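Local coordinates for protein GCN5-related N-acetyltransferase (Kribbella flavida, PDB 4IUS) that probably transfers an acyl group other than an amino-acyl group, most likely acetyl from acetyl-CoA, to an acceptor that is not established, at residues Asp38-Ser43 and Asp74-Ala79; Val31-Asp36 and Arg44-Glu49; Met98-Arg103 and Val248-Pro253; Val25-Leu30 and Val59-Glu64. The protein carries 1 engineered substitution. All coordinates share one frame; numbering follows the deposited sequence. Where two conformers were deposited one is given.

Interaction 1: Asp38-Ser43 and Asp74-Ala79; sequences DVWFLS and DRWLSA. Engineered in segment 74-79: Asp-74 (natural residue Gly).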
loop_
_atom_site.group_PDB
_atom_site.type_symbol
_atom_site.label_atom_id
_atom_site.label_comp_id
_atom_site.label_asym_id
_atom_site.label_seq_id
_atom_site.Cartn_x
_atom_site.Cartn_y
_atom_site.Cartn_z
ATOM N N ASP A 38 -3.699 11.276 -14.486
ATOM C CA ASP A 38 -3.411 10.140 -15.396
ATOM C C ASP A 38 -2.257 9.270 -14.980
ATOM O O ASP A 38 -2.019 8.268 -15.631
ATOM C CB ASP A 38 -3.189 10.642 -16.820
ATOM C CG ASP A 38 -4.420 11.287 -17.398
ATOM O OD1 ASP A 38 -5.496 10.622 -17.516
ATOM O OD2 ASP A 38 -4.299 12.467 -17.797
ATOM N N VAL A 39 -1.574 9.599 -13.878
ATOM C CA VAL A 39 -0.465 8.773 -13.412
ATOM C C VAL A 39 -0.943 7.323 -13.324
ATOM O O VAL A 39 -1.965 7.049 -12.643
ATOM C CB VAL A 39 0.038 9.260 -12.071
ATOM C CG1 VAL A 39 1.109 8.322 -11.522
ATOM C CG2 VAL A 39 0.603 10.694 -12.191
ATOM N N TRP A 40 -0.262 6.413 -13.995
ATOM C CA TRP A 40 -0.918 5.133 -14.309
ATOM C C TRP A 40 -1.378 4.369 -13.075
ATOM O O TRP A 40 -2.496 3.848 -13.028
ATOM C CB TRP A 40 -0.032 4.273 -15.189
ATOM C CG TRP A 40 1.192 3.715 -14.543
ATOM C CD1 TRP A 40 2.460 4.259 -14.554
ATOM C CD2 TRP A 40 1.289 2.478 -13.786
ATOM N NE1 TRP A 40 3.332 3.449 -13.853
ATOM C CE2 TRP A 40 2.665 2.356 -13.360
ATOM C CE3 TRP A 40 0.384 1.483 -13.433
ATOM C CZ2 TRP A 40 3.110 1.254 -12.593
ATOM C CZ3 TRP A 40 0.813 0.423 -12.648
ATOM C CH2 TRP A 40 2.157 0.304 -12.253
ATOM N N PHE A 41 -0.559 4.353 -12.034
ATOM C CA PHE A 41 -0.817 3.513 -10.872
ATOM C C PHE A 41 -1.867 4.096 -9.951
ATOM O O PHE A 41 -2.297 3.404 -9.014
ATOM C CB PHE A 41 0.460 3.150 -10.117
ATOM C CG PHE A 41 1.247 4.336 -9.632
ATOM C CD1 PHE A 41 0.852 5.025 -8.518
ATOM C CD2 PHE A 41 2.350 4.776 -10.341
ATOM C CE1 PHE A 41 1.559 6.145 -8.090
ATOM C CE2 PHE A 41 3.077 5.871 -9.927
ATOM C CZ PHE A 41 2.668 6.564 -8.796
ATOM N N LEU A 42 -2.309 5.335 -10.171
ATOM C CA LEU A 42 -3.386 5.937 -9.434
ATOM C C LEU A 42 -4.758 5.403 -9.834
ATOM O O LEU A 42 -5.756 5.697 -9.131
ATOM C CB LEU A 42 -3.362 7.460 -9.514
ATOM C CG LEU A 42 -2.089 8.080 -8.887
ATOM C CD1 LEU A 42 -2.188 9.598 -9.031
ATOM C CD2 LEU A 42 -1.870 7.649 -7.435
ATOM N N SER A 43 -4.838 4.679 -10.938
ATOM C CA SER A 43 -6.080 4.062 -11.370
ATOM C C SER A 43 -5.888 2.552 -11.467
ATOM O O SER A 43 -4.926 2.113 -12.048
ATOM C CB SER A 43 -6.548 4.631 -12.693
ATOM O OG SER A 43 -6.819 6.032 -12.601
ATOM N N ASP A 74 -7.711 6.794 -21.979
ATOM C CA ASP A 74 -6.360 6.413 -22.455
ATOM C C ASP A 74 -5.481 5.847 -21.348
ATOM O O ASP A 74 -4.279 6.002 -21.341
ATOM C CB ASP A 74 -5.649 7.596 -23.173
ATOM C CG ASP A 74 -5.933 7.670 -24.660
ATOM O OD1 ASP A 74 -6.049 6.606 -25.326
ATOM O OD2 ASP A 74 -6.109 8.802 -25.157
ATOM N N ARG A 75 -6.125 5.164 -20.392
ATOM C CA ARG A 75 -5.421 4.564 -19.281
ATOM C C ARG A 75 -5.328 3.053 -19.392
ATOM O O ARG A 75 -6.258 2.385 -19.869
ATOM C CB ARG A 75 -6.075 4.952 -17.986
ATOM C CG ARG A 75 -5.900 6.416 -17.714
ATOM C CD ARG A 75 -6.524 6.825 -16.419
ATOM N NE ARG A 75 -6.607 8.283 -16.314
ATOM C CZ ARG A 75 -7.256 8.887 -15.349
ATOM N NH1 ARG A 75 -7.805 8.176 -14.366
ATOM N NH2 ARG A 75 -7.358 10.200 -15.354
ATOM N N TRP A 76 -4.217 2.545 -18.904
ATOM C CA TRP A 76 -3.958 1.113 -18.869
ATOM C C TRP A 76 -4.425 0.496 -17.565
ATOM O O TRP A 76 -4.192 1.050 -16.492
ATOM C CB TRP A 76 -2.472 0.906 -19.081
ATOM C CG TRP A 76 -1.985 -0.497 -18.943
ATOM C CD1 TRP A 76 -2.018 -1.484 -19.884
ATOM C CD2 TRP A 76 -1.353 -1.079 -17.783
ATOM N NE1 TRP A 76 -1.454 -2.632 -19.395
ATOM C CE2 TRP A 76 -1.038 -2.432 -18.130
ATOM C CE3 TRP A 76 -1.021 -0.619 -16.519
ATOM C CZ2 TRP A 76 -0.418 -3.301 -17.245
ATOM C CZ3 TRP A 76 -0.349 -1.469 -15.654
ATOM C CH2 TRP A 76 -0.052 -2.793 -16.014
ATOM N N LEU A 77 -5.030 -0.670 -17.658
ATOM C CA LEU A 77 -5.601 -1.340 -16.481
ATOM C C LEU A 77 -4.621 -2.300 -15.782
ATOM O O LEU A 77 -3.981 -3.136 -16.395
ATOM C CB LEU A 77 -6.814 -2.139 -16.914
ATOM C CG LEU A 77 -7.556 -2.882 -15.802
ATOM C CD1 LEU A 77 -8.176 -1.901 -14.837
ATOM C CD2 LEU A 77 -8.623 -3.763 -16.425
ATOM N N SER A 78 -4.519 -2.143 -14.475
ATOM C CA SER A 78 -3.926 -3.107 -13.547
ATOM C C SER A 78 -4.941 -3.377 -12.490
ATOM O O SER A 78 -5.898 -2.637 -12.314
ATOM C CB SER A 78 -2.619 -2.608 -12.922
ATOM O OG SER A 78 -2.790 -1.421 -12.233
ATOM N N ALA A 79 -4.734 -4.465 -11.751
ATOM C CA ALA A 79 -5.625 -4.866 -10.701
ATOM C C ALA A 79 -4.817 -5.334 -9.492
ATOM O O ALA A 79 -3.718 -5.914 -9.667
ATOM C CB ALA A 79 -6.547 -5.998 -11.160
HETATM O O HOH W 1 -3.916 3.694 -15.467
HETATM O O HOH W 2 -3.177 0.745 -13.772
#
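Arg-75 meets Asp-38 and Ser-43 with its guanidinium. The chain of Arg-75, extended from CG to NE, carries the guanidinium across to Asp-38. NE and NH2 both donate to one oxygen, a side-on salt bridge with NE 2.9 Å from OD1 of Asp-38. OD1 lies in the guanidinium plane, while the carboxylate is turned 75° from that plane. NE uses the anti lone pair of OD1; NH2 comes from above the carboxylate plane. This pair lies on the solvent side, where Asp-38 is exposed.

Deeper in, NH1 of Arg-75 makes a weak bond of 2.9 Å to OG of the buried Ser-43. NH1 also bonds to O of His-35, and OG to N of His-35. An alanine in place of Arg-75 would probably leave the Asp-38 carboxylate without its counter-charge and His-35 O without this donor.

The tight apolar part is an offset edge-to-face pair. Trp-76 turns its edge to the face of Trp-40, with planes at 70° and the two CZ3 atoms 3.7 Å apart. Two waters bridge the segments. One joins O of Trp-40 to O of Trp-76; the other joins O of Ser-43, O of Trp-76 and OG of Ser-78.

The hairpin loop, with its 3-10 segment, docks on the link between helix 59-71, which ends in a Schellman motif with engineered Asp-74 as C-prime residue, and strand 78-82.

Interaction 2: Val31-Asp36 and Arg44-Glu49; sequences VGLLHD and RAVAAE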
loop_
_atom_site.group_PDB
_atom_site.type_symbol
_atom_site.label_atom_id
_atom_site.label_comp_id
_atom_site.label_asym_id
_atom_site.label_seq_id
_atom_site.Cartn_x
_atom_site.Cartn_y
_atom_site.Cartn_z
ATOM N N VAL A 31 -14.371 -3.664 -9.220
ATOM C CA VAL A 31 -14.609 -2.232 -9.294
ATOM C C VAL A 31 -13.372 -1.561 -9.854
ATOM O O VAL A 31 -12.254 -1.740 -9.357
ATOM C CB VAL A 31 -15.042 -1.587 -7.953
ATOM C CG1 VAL A 31 -14.068 -1.851 -6.810
ATOM C CG2 VAL A 31 -15.352 -0.099 -8.136
ATOM N N GLY A 32 -13.586 -0.802 -10.918
ATOM C CA GLY A 32 -12.528 0.045 -11.471
ATOM C C GLY A 32 -12.525 1.378 -10.767
ATOM O O GLY A 32 -13.572 1.933 -10.453
ATOM N N LEU A 33 -11.352 1.882 -10.490
ATOM C CA LEU A 33 -11.160 3.094 -9.694
ATOM C C LEU A 33 -10.286 4.051 -10.499
ATOM O O LEU A 33 -9.123 3.774 -10.781
ATOM C CB LEU A 33 -10.523 2.752 -8.376
ATOM C CG LEU A 33 -11.323 1.799 -7.488
ATOM C CD1 LEU A 33 -10.429 1.238 -6.362
ATOM C CD2 LEU A 33 -12.607 2.429 -6.938
ATOM N N LEU A 34 -10.875 5.180 -10.896
ATOM C CA LEU A 34 -10.225 6.147 -11.809
ATOM C C LEU A 34 -9.945 7.453 -11.049
ATOM O O LEU A 34 -10.855 8.120 -10.553
ATOM C CB LEU A 34 -11.100 6.390 -13.061
ATOM C CG LEU A 34 -11.122 5.227 -14.055
ATOM C CD1 LEU A 34 -12.325 5.215 -15.001
ATOM C CD2 LEU A 34 -9.832 5.156 -14.861
ATOM N N HIS A 35 -8.678 7.829 -11.000
ATOM C CA HIS A 35 -8.238 9.060 -10.361
ATOM C C HIS A 35 -8.414 10.220 -11.311
ATOM O O HIS A 35 -8.506 10.026 -12.520
ATOM C CB HIS A 35 -6.788 8.870 -9.993
ATOM C CG HIS A 35 -6.279 9.826 -8.978
ATOM N ND1 HIS A 35 -5.813 11.083 -9.274
ATOM C CD2 HIS A 35 -6.198 9.681 -7.609
ATOM C CE1 HIS A 35 -5.456 11.683 -8.120
ATOM N NE2 HIS A 35 -5.684 10.839 -7.114
ATOM N N ASP A 36 -8.463 11.438 -10.787
ATOM C CA ASP A 36 -8.427 12.613 -11.659
ATOM C C ASP A 36 -7.140 12.676 -12.500
ATOM O O ASP A 36 -7.173 13.020 -13.672
ATOM C CB ASP A 36 -8.588 13.910 -10.839
ATOM C CG ASP A 36 -10.018 14.116 -10.292
ATOM O OD1 ASP A 36 -10.953 13.381 -10.669
ATOM O OD2 ASP A 36 -10.209 15.047 -9.487
ATOM N N ARG A 44 -6.809 1.764 -10.905
ATOM C CA ARG A 44 -6.677 0.310 -10.906
ATOM C C ARG A 44 -8.030 -0.279 -10.600
ATOM O O ARG A 44 -8.964 0.426 -10.175
ATOM C CB ARG A 44 -5.663 -0.167 -9.857
ATOM C CG ARG A 44 -6.107 0.041 -8.442
ATOM C CD ARG A 44 -5.139 -0.508 -7.409
ATOM N NE ARG A 44 -3.874 0.211 -7.519
ATOM C CZ ARG A 44 -3.228 0.801 -6.516
ATOM N NH1 ARG A 44 -3.641 0.662 -5.261
ATOM N NH2 ARG A 44 -2.081 1.447 -6.776
ATOM N N ALA A 45 -8.140 -1.586 -10.816
ATOM C CA ALA A 45 -9.296 -2.349 -10.357
ATOM C C ALA A 45 -8.960 -3.129 -9.085
ATOM O O ALA A 45 -7.812 -3.581 -8.927
ATOM C CB ALA A 45 -9.816 -3.271 -11.426
ATOM N N VAL A 46 -9.970 -3.318 -8.243
ATOM C CA VAL A 46 -9.873 -4.177 -7.072
ATOM C C VAL A 46 -11.177 -4.986 -6.964
ATOM O O VAL A 46 -12.107 -4.792 -7.771
ATOM C CB VAL A 46 -9.565 -3.377 -5.768
ATOM C CG1 VAL A 46 -8.272 -2.542 -5.913
ATOM C CG2 VAL A 46 -10.763 -2.521 -5.370
ATOM N N ALA A 47 -11.231 -5.912 -6.002
ATOM C CA ALA A 47 -12.466 -6.649 -5.779
ATOM C C ALA A 47 -13.550 -5.728 -5.225
ATOM O O ALA A 47 -13.308 -4.965 -4.309
ATOM C CB ALA A 47 -12.264 -7.772 -4.788
ATOM N N ALA A 48 -14.735 -5.807 -5.799
ATOM C CA ALA A 48 -15.852 -5.001 -5.336
ATOM C C ALA A 48 -16.360 -5.398 -3.975
ATOM O O ALA A 48 -16.869 -4.537 -3.262
ATOM C CB ALA A 48 -16.991 -5.092 -6.366
ATOM N N GLU A 49 -16.288 -6.698 -3.672
ATOM C CA GLU A 49 -16.901 -7.289 -2.479
ATOM C C GLU A 49 -15.930 -8.311 -1.852
ATOM O O GLU A 49 -16.129 -9.519 -1.954
ATOM C CB GLU A 49 -18.229 -7.976 -2.829
ATOM C CG GLU A 49 -19.293 -7.041 -3.415
ATOM C CD GLU A 49 -20.520 -7.797 -3.882
ATOM O OE1 GLU A 49 -20.726 -8.936 -3.418
ATOM O OE2 GLU A 49 -21.226 -7.261 -4.751
#
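Val-31 and Val-46 face each other as a hydrogen-bonded pair in an antiparallel beta hairpin, strands 30-35 and 44-47. Strand 22-27 lies beside 30-35 and completes a three-stranded sheet.

Backbone bonds come in two pairs. Val-31 N gives a bond of 2.9 Å to Val-46 O, and Val-46 N returns one to Val-31 O. Both are nearly straight, the first at 167°. Next come Leu-33 N to Arg-44 O at 2.8 Å and Arg-44 N to Leu-33 O. These two are more bent, the first at 139°. Between the pairs, Gly-32 and Ala-45 form a non-hydrogen-bonded pair with CA atoms 4.2 Å apart. CA of Ala-45 also lies 3.2 Å from O of Val-31, a CA-H...O contact.

The backbone of Ala-45 also bonds to Ser-78 and Glu-80 of strand 78-82. Arg-44 sends NH2 to O of Thr-147 and NH1 to a salt bridge with Asp-148.

Apolar packing gathers on the face that carries Val-31, Leu-33 and Val-46. Helix 6-19 covers it with Leu-15, Leu-18 and Val-19. Val-31 and Val-46 run alongside each other, whereas Leu-33 crosses Val-46 at about a right angle. CG1 of Val-31, set between the backbone N and the carbonyl carbon (chi1 55°), is the branch that meets Val-46. CG2 of Val-46 touches both neighbours, 3.7 Å from CG1 of Val-31 and 3.9 Å from CD1 of Leu-33.

Interaction 3: Met98-Arg103 and Val248-Pro253; sequences MTIVSR and VHLGDP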
loop_
_atom_site.group_PDB
_atom_site.type_symbol
_atom_site.label_atom_id
_atom_site.label_comp_id
_atom_site.label_asym_id
_atom_site.label_seq_id
_atom_site.Cartn_x
_atom_site.Cartn_y
_atom_site.Cartn_z
HETATM N N MSE A 98 -5.538 -10.908 -18.295
HETATM C CA MSE A 98 -4.582 -10.307 -17.414
HETATM C C MSE A 98 -3.393 -11.223 -17.163
HETATM O O MSE A 98 -3.467 -12.440 -17.398
HETATM C CB MSE A 98 -5.230 -9.861 -16.114
HETATM C CG MSE A 98 -6.389 -8.919 -16.328
HETATM SE SE MSE A 98 -6.854 -7.850 -14.756
HETATM C CE MSE A 98 -5.570 -6.428 -14.927
ATOM N N THR A 99 -2.315 -10.650 -16.614
ATOM C CA THR A 99 -1.110 -11.396 -16.258
ATOM C C THR A 99 -0.779 -11.101 -14.794
ATOM O O THR A 99 -0.720 -9.939 -14.397
ATOM C CB THR A 99 0.088 -10.947 -17.120
ATOM O OG1 THR A 99 -0.226 -11.215 -18.485
ATOM C CG2 THR A 99 1.374 -11.688 -16.730
ATOM N N ILE A 100 -0.533 -12.133 -13.999
ATOM C CA ILE A 100 -0.037 -11.944 -12.643
ATOM C C ILE A 100 1.458 -11.651 -12.735
ATOM O O ILE A 100 2.240 -12.482 -13.198
ATOM C CB ILE A 100 -0.328 -13.173 -11.742
ATOM C CG1 ILE A 100 -1.830 -13.371 -11.547
ATOM C CG2 ILE A 100 0.394 -13.017 -10.406
ATOM C CD1 ILE A 100 -2.225 -14.708 -10.953
ATOM N N VAL A 101 1.830 -10.461 -12.289
ATOM C CA VAL A 101 3.217 -10.041 -12.246
ATOM C C VAL A 101 3.908 -10.419 -10.940
ATOM O O VAL A 101 5.091 -10.698 -10.926
ATOM C CB VAL A 101 3.260 -8.523 -12.526
ATOM C CG1 VAL A 101 4.632 -7.934 -12.283
ATOM C CG2 VAL A 101 2.852 -8.289 -13.982
ATOM N N SER A 102 3.155 -10.415 -9.852
ATOM C CA SER A 102 3.712 -10.702 -8.538
ATOM C C SER A 102 2.611 -11.096 -7.581
ATOM O O SER A 102 1.452 -10.739 -7.794
ATOM C CB SER A 102 4.438 -9.508 -7.977
ATOM O OG SER A 102 3.549 -8.440 -7.746
ATOM N N ARG A 103 3.017 -11.783 -6.515
ATOM C CA ARG A 103 2.152 -12.134 -5.401
ATOM C C ARG A 103 2.859 -11.738 -4.134
ATOM O O ARG A 103 3.344 -12.575 -3.364
ATOM C CB ARG A 103 1.786 -13.609 -5.390
ATOM C CG ARG A 103 0.816 -13.964 -6.498
ATOM C CD ARG A 103 0.504 -15.448 -6.541
ATOM N NE ARG A 103 1.664 -16.216 -6.971
ATOM C CZ ARG A 103 1.749 -17.558 -6.912
ATOM N NH1 ARG A 103 0.751 -18.289 -6.420
ATOM N NH2 ARG A 103 2.847 -18.168 -7.330
ATOM N N VAL A 248 -2.025 -9.984 -4.859
ATOM C CA VAL A 248 -1.834 -10.423 -6.243
ATOM C C VAL A 248 -1.917 -9.166 -7.113
ATOM O O VAL A 248 -2.873 -8.430 -7.009
ATOM C CB VAL A 248 -2.939 -11.396 -6.697
ATOM C CG1 VAL A 248 -2.501 -11.982 -8.044
ATOM C CG2 VAL A 248 -3.134 -12.555 -5.683
ATOM N N HIS A 249 -0.871 -8.905 -7.885
ATOM C CA HIS A 249 -0.792 -7.728 -8.755
ATOM C C HIS A 249 -0.842 -8.220 -10.179
ATOM O O HIS A 249 -0.023 -9.029 -10.596
ATOM C CB HIS A 249 0.508 -6.952 -8.509
ATOM C CG HIS A 249 0.590 -6.315 -7.155
ATOM N ND1 HIS A 249 1.614 -5.508 -6.801
ATOM C CD2 HIS A 249 -0.313 -6.281 -6.113
ATOM C CE1 HIS A 249 1.403 -5.062 -5.546
ATOM N NE2 HIS A 249 0.233 -5.530 -5.121
ATOM N N LEU A 250 -1.833 -7.749 -10.918
ATOM C CA LEU A 250 -2.112 -8.139 -12.292
ATOM C C LEU A 250 -2.071 -6.942 -13.229
ATOM O O LEU A 250 -2.486 -5.845 -12.854
ATOM C CB LEU A 250 -3.511 -8.767 -12.412
ATOM C CG LEU A 250 -3.805 -9.947 -11.478
ATOM C CD1 LEU A 250 -4.576 -9.566 -10.210
ATOM C CD2 LEU A 250 -4.559 -11.018 -12.274
ATOM N N GLY A 251 -1.627 -7.179 -14.452
ATOM C CA GLY A 251 -1.689 -6.163 -15.461
ATOM C C GLY A 251 -2.310 -6.639 -16.771
ATOM O O GLY A 251 -2.195 -7.798 -17.135
ATOM N N ASP A 252 -2.914 -5.715 -17.501
ATOM C CA ASP A 252 -3.364 -5.957 -18.862
ATOM C C ASP A 252 -2.171 -6.003 -19.811
ATOM O O ASP A 252 -1.046 -5.600 -19.487
ATOM C CB ASP A 252 -4.360 -4.900 -19.312
ATOM C CG ASP A 252 -5.784 -5.356 -19.257
ATOM O OD1 ASP A 252 -6.087 -6.416 -18.709
ATOM O OD2 ASP A 252 -6.639 -4.576 -19.735
ATOM N N PRO A 253 -2.414 -6.445 -21.049
ATOM C CA PRO A 253 -1.338 -6.454 -22.036
ATOM C C PRO A 253 -0.836 -5.041 -22.338
ATOM O O PRO A 253 -1.579 -4.061 -22.223
ATOM C CB PRO A 253 -2.000 -7.070 -23.280
ATOM C CG PRO A 253 -3.119 -7.873 -22.737
ATOM C CD PRO A 253 -3.629 -7.099 -21.548
HETATM O O HOH W 3 -1.807 -9.302 -19.604
#
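Ile-100 packs against Val-248 and Leu-250 in an antiparallel strand pair of the large mixed sheet, 99-109 with 242-251. CG1 of Ile-100 lies 3.7 Å from CD2 of Leu-250 and 3.8 Å from CG1 of Val-248. Ile-100 and Leu-250 run side by side, with Val-94 of helix 89-95 packed on both. An alanine in place of Ile-100 would probably open a gap between these two partners and the helix. CE of selenomethionine Met-98, brought round by chi3 of 83°, lies 4.0 Å from CB of Leu-250, the side chains crossing at about a right angle.

Outward comes the backbone ladder. Thr-99 and Gly-251 exchange two bonds, N of each 2.9 Å from O of the other. Beyond Ile-100 the register shifts by one: Val-101 and Ser-102 sit opposite the single His-249, a classic beta bulge. Val-101 N donates to His-249 O, and His-249 N donates almost straight, at 177°, to Ser-102 O.

The polar edge lies on the side of Ser-102 and His-249. OG of Ser-102 and ND1 of His-249 each bond to the terminal carboxylate of Arg-261. At the other end, OG1 of Thr-99 donates to a water at 2.7 Å, which donates in turn to O of Gly-251.

Interaction 4: Val25-Leu30 and Val59-Glu64; sequences VVAGPL and VPWALE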
loop_
_atom_site.group_PDB
_atom_site.type_symbol
_atom_site.label_atom_id
_atom_site.label_comp_id
_atom_site.label_asym_id
_atom_site.label_seq_id
_atom_site.Cartn_x
_atom_site.Cartn_y
_atom_site.Cartn_z
ATOM N N VAL A 25 -16.254 2.469 -11.089
ATOM C CA VAL A 25 -16.966 1.725 -12.147
ATOM C C VAL A 25 -17.202 0.308 -11.611
ATOM O O VAL A 25 -16.326 -0.565 -11.687
ATOM C CB VAL A 25 -16.169 1.709 -13.451
ATOM C CG1 VAL A 25 -16.912 0.881 -14.506
ATOM C CG2 VAL A 25 -15.914 3.149 -13.899
ATOM N N VAL A 26 -18.323 0.121 -10.937
ATOM C CA VAL A 26 -18.625 -1.176 -10.331
ATOM C C VAL A 26 -19.210 -2.092 -11.402
ATOM O O VAL A 26 -20.129 -1.738 -12.126
ATOM C CB VAL A 26 -19.613 -1.078 -9.166
ATOM C CG1 VAL A 26 -19.958 -2.479 -8.623
ATOM C CG2 VAL A 26 -19.031 -0.187 -8.060
ATOM N N ALA A 27 -18.673 -3.291 -11.515
ATOM C CA ALA A 27 -19.175 -4.281 -12.498
ATOM C C ALA A 27 -19.055 -5.649 -11.831
ATOM O O ALA A 27 -17.977 -6.257 -11.839
ATOM C CB ALA A 27 -18.392 -4.213 -13.805
ATOM N N GLY A 28 -20.159 -6.117 -11.265
ATOM C CA GLY A 28 -20.140 -7.432 -10.644
ATOM C C GLY A 28 -19.086 -7.535 -9.553
ATOM O O GLY A 28 -19.087 -6.724 -8.648
ATOM N N PRO A 29 -18.185 -8.518 -9.646
ATOM C CA PRO A 29 -17.246 -8.676 -8.569
ATOM C C PRO A 29 -16.046 -7.768 -8.635
ATOM O O PRO A 29 -15.180 -7.877 -7.782
ATOM C CB PRO A 29 -16.807 -10.127 -8.724
ATOM C CG PRO A 29 -16.860 -10.337 -10.195
ATOM C CD PRO A 29 -18.058 -9.598 -10.658
ATOM N N LEU A 30 -15.984 -6.872 -9.622
ATOM C CA LEU A 30 -14.832 -5.972 -9.770
ATOM C C LEU A 30 -15.290 -4.521 -9.661
ATOM O O LEU A 30 -16.418 -4.185 -10.025
ATOM C CB LEU A 30 -14.193 -6.144 -11.151
ATOM C CG LEU A 30 -13.723 -7.538 -11.495
ATOM C CD1 LEU A 30 -13.246 -7.558 -12.929
ATOM C CD2 LEU A 30 -12.677 -7.981 -10.514
ATOM N N VAL A 59 -17.237 -12.476 -14.840
ATOM C CA VAL A 59 -15.953 -11.785 -14.955
ATOM C C VAL A 59 -15.647 -11.247 -16.369
ATOM O O VAL A 59 -15.144 -10.136 -16.488
ATOM C CB VAL A 59 -14.793 -12.619 -14.350
ATOM C CG1 VAL A 59 -13.446 -11.961 -14.621
ATOM C CG2 VAL A 59 -15.049 -12.831 -12.840
ATOM N N PRO A 60 -15.916 -12.006 -17.452
ATOM C CA PRO A 60 -15.589 -11.435 -18.763
ATOM C C PRO A 60 -16.282 -10.092 -19.030
ATOM O O PRO A 60 -15.636 -9.116 -19.403
ATOM C CB PRO A 60 -16.057 -12.505 -19.729
ATOM C CG PRO A 60 -15.907 -13.771 -18.946
ATOM C CD PRO A 60 -16.285 -13.434 -17.531
ATOM N N TRP A 61 -17.576 -10.016 -18.788
ATOM C CA TRP A 61 -18.323 -8.774 -18.947
ATOM C C TRP A 61 -17.803 -7.710 -17.986
ATOM O O TRP A 61 -17.689 -6.550 -18.349
ATOM C CB TRP A 61 -19.804 -9.065 -18.703
ATOM C CG TRP A 61 -20.588 -7.839 -18.347
ATOM C CD1 TRP A 61 -21.115 -6.874 -19.207
ATOM C CD2 TRP A 61 -20.831 -7.352 -17.025
ATOM N NE1 TRP A 61 -21.695 -5.874 -18.470
ATOM C CE2 TRP A 61 -21.527 -6.112 -17.155
ATOM C CE3 TRP A 61 -20.554 -7.829 -15.759
ATOM C CZ2 TRP A 61 -21.888 -5.368 -16.053
ATOM C CZ3 TRP A 61 -20.927 -7.084 -14.669
ATOM C CH2 TRP A 61 -21.592 -5.882 -14.817
ATOM N N ALA A 62 -17.514 -8.094 -16.752
ATOM C CA ALA A 62 -17.037 -7.103 -15.782
ATOM C C ALA A 62 -15.709 -6.472 -16.234
ATOM O O ALA A 62 -15.504 -5.254 -16.146
ATOM C CB ALA A 62 -16.890 -7.770 -14.403
ATOM N N LEU A 63 -14.786 -7.315 -16.640
ATOM C CA LEU A 63 -13.514 -6.863 -17.083
ATOM C C LEU A 63 -13.632 -5.982 -18.329
ATOM O O LEU A 63 -12.931 -4.984 -18.434
ATOM C CB LEU A 63 -12.589 -8.082 -17.242
ATOM C CG LEU A 63 -11.146 -7.820 -17.559
ATOM C CD1 LEU A 63 -10.481 -6.941 -16.512
ATOM C CD2 LEU A 63 -10.414 -9.133 -17.628
ATOM N N GLU A 64 -14.450 -6.382 -19.288
ATOM C CA GLU A 64 -14.611 -5.536 -20.453
ATOM C C GLU A 64 -15.248 -4.209 -20.119
ATOM O O GLU A 64 -14.863 -3.199 -20.706
ATOM C CB GLU A 64 -15.407 -6.267 -21.519
ATOM C CG GLU A 64 -14.698 -7.476 -22.083
ATOM C CD GLU A 64 -13.343 -7.118 -22.652
ATOM O OE1 GLU A 64 -13.277 -6.112 -23.371
ATOM O OE2 GLU A 64 -12.341 -7.791 -22.323
#
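A type II' beta turn, Ala-27 to Leu-30, docks here on the first turns of helix 59-71. The turn joins strands 22-27 and 30-35, and Ala-27 and Ala-62 have the nearest CA atoms, 4.8 Å apart.

Ala-62 points its methyl into the turn. Its CB lies 3.2 Å from O of Ala-27, which is already bonded to N of Leu-30. The same methyl is 3.9 Å from CD1 of Leu-30. CD1 comes down on the helix, close to the backbone N of Leu-63. The chi2 of Leu-30, 175°, sets CD1 anti to CA and so carries it outward to this spot.

Trp-61 flanks the turn on the exposed side. With CG anti to the backbone N (chi1 159°), the ring is carried to the turn, where CH2 lies 3.7 Å from CB of Ala-27. CZ3 lies 3.6 Å from N of Gly-28, with that nitrogen at the ring edge, near its plane. Gly-28 has positive phi; a CB here would come tight against CZ3 of Trp-61 and clash with CD of Pro-29.

Pro-29 meets the start of the helix. Its CG touches CG2 of Val-59 at 4.1 Å, the two side chains meeting at a slant. Leu-89, Val-92 and Leu-93 of helix 89-95 also pack on Val-59.

The contact is made by van der Waals packing, without a hydrogen bond between the two segments. Small residues, Ala-27 and Ala-62 at the middle and Gly-28 beside Trp-61, probably let the turn and the helix come this close.

How the interactions relate
From the N terminus, the chain opens interaction 4 at 25-30, then interaction 2 at 31-36 and interaction 1 at 38-43. Interaction 2 closes first, at 44-49, making the hairpin. Interaction 4 closes next, at 59-64, setting the helix on the turn before that hairpin; interaction 2 therefore falls within its span. Interaction 1 closes at 74-79 and crosses both. Interaction 3 comes later, in series, and closes a loop of 144 residues by pairing 98-103 with the strand near the C terminus. Strand 78-82 ties the parts together: Ser-78 O bonds to Ala-45 N of interaction 2, and Ala-79 N to Leu-250 O of interaction 3. Leu-63 touches both Leu-77 and Met-98.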